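Local coordinates for protein chorismate synthase (Campylobacter jejuni, PDB 1SQ1) that probably catalyses the last step of the shikimate pathway, eliminating phosphate from 5-enolpyruvylshikimate-3-phosphate to give chorismate, with reduced FMN as cofactor, at residues I245-G248 with I249-S252. Residues are numbered along the deposited sequence; the frame is centred on the assembly and turned at random.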
loop_
_atom_site.group_PDB
_atom_site.type_symbol
_atom_site.label_atom_id
_atom_site.label_comp_id
_atom_site.label_asym_id
_atom_site.label_seq_id
_atom_site.Cartn_x
_atom_site.Cartn_y
_atom_site.Cartn_z
ATOM N N ILE A 245 22.446 -7.437 12.526
ATOM C CA ILE A 245 21.950 -6.506 13.516
ATOM C C ILE A 245 22.485 -6.934 14.865
ATOM O O ILE A 245 22.085 -7.962 15.417
ATOM C CB ILE A 245 20.412 -6.467 13.541
ATOM C CG1 ILE A 245 19.895 -5.904 12.210
ATOM C CG2 ILE A 245 19.938 -5.616 14.706
ATOM C CD1 ILE A 245 18.410 -5.795 12.122
ATOM N N GLY A 246 23.421 -6.148 15.380
ATOM C CA GLY A 246 24.002 -6.459 16.665
ATOM C C GLY A 246 24.893 -7.673 16.573
ATOM O O GLY A 246 25.630 -7.817 15.600
ATOM N N GLU A 247 24.830 -8.550 17.575
ATOM C CA GLU A 247 25.663 -9.749 17.571
ATOM C C GLU A 247 25.664 -10.467 16.223
ATOM O O GLU A 247 26.614 -11.177 15.901
ATOM C CB GLU A 247 25.223 -10.732 18.664
ATOM C CG GLU A 247 25.734 -10.401 20.058
ATOM C CD GLU A 247 27.247 -10.182 20.119
ATOM O OE1 GLU A 247 28.022 -11.115 19.790
ATOM O OE2 GLU A 247 27.659 -9.063 20.503
ATOM N N GLY A 248 24.599 -10.292 15.446
ATOM C CA GLY A 248 24.511 -10.933 14.144
ATOM C C GLY A 248 24.647 -12.451 14.097
ATOM O O GLY A 248 24.049 -13.187 14.886
ATOM N N ILE A 249 25.439 -12.928 13.148
ATOM C CA ILE A 249 25.647 -14.362 12.992
ATOM C C ILE A 249 26.157 -14.968 14.293
ATOM O O ILE A 249 25.805 -16.092 14.642
ATOM C CB ILE A 249 26.653 -14.648 11.860
ATOM C CG1 ILE A 249 26.072 -14.174 10.528
ATOM C CG2 ILE A 249 26.963 -16.129 11.791
ATOM C CD1 ILE A 249 27.021 -14.323 9.374
ATOM N N ASN A 250 26.985 -14.207 15.007
ATOM C CA ASN A 250 27.566 -14.659 16.265
ATOM C C ASN A 250 26.529 -14.933 17.347
ATOM O O ASN A 250 26.727 -15.785 18.215
ATOM C CB ASN A 250 28.583 -13.636 16.778
ATOM C CG ASN A 250 29.295 -14.111 18.034
ATOM O OD1 ASN A 250 29.121 -13.537 19.108
ATOM N ND2 ASN A 250 30.093 -15.173 17.905
ATOM N N ALA A 251 25.420 -14.214 17.309
ATOM C CA ALA A 251 24.414 -14.453 18.318
ATOM C C ALA A 251 23.922 -15.883 18.184
ATOM O O ALA A 251 23.414 -16.445 19.140
ATOM C CB ALA A 251 23.248 -13.479 18.164
ATOM N N SER A 252 24.083 -16.486 17.012
ATOM C CA SER A 252 23.591 -17.847 16.824
ATOM C C SER A 252 24.410 -18.888 17.586
ATOM O O SER A 252 23.906 -19.960 17.937
ATOM C CB SER A 252 23.565 -18.199 15.338
ATOM O OG SER A 252 24.872 -18.307 14.815
#
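At Ile249 the chain swings into a coil whose next residues reach back to the carbonyls of Glu247 and Gly248. The branched side chain of Ile249 packs on Ile249 of a second subunit, while its backbone N is hydrogen-bonded to Glu244 OE2.

Next, Asn250 folds back on Glu247. Its N gives a weak, bent hydrogen bond to Glu247 O (3.2 Å, 123° at the hydrogen). With CG anti to the backbone N (chi1 -176°), the amide runs side by side with the Glu247 side chain, both pointing the same way, and the amide and carboxylate planes are turned 67° apart. The glutamate chain, bent at chi2, carries its carboxylate beside that amide, with OE2 hydrogen-bonded to His272 ND1.

One residue on, Ala251 N hydrogen-bonds to Gly248 O at 3.0 Å. Its methyl lies beside Glu247 CB, and both side chains also touch Asn259 of helix 256-259.

Ser252 closes the turn within its own segment, Ser252 N being hydrogen-bonded to Ile249 O at 3.0 Å.

Successive i to i+3 bonds, the first weak, thus give a short run of helical turns straight after the type II' beta turn Ile245-Gly248, as the chain leaves 240-245, the strand outermost in this chain's antiparallel sheet, where Ile245 makes backbone hydrogen bonds to the second subunit.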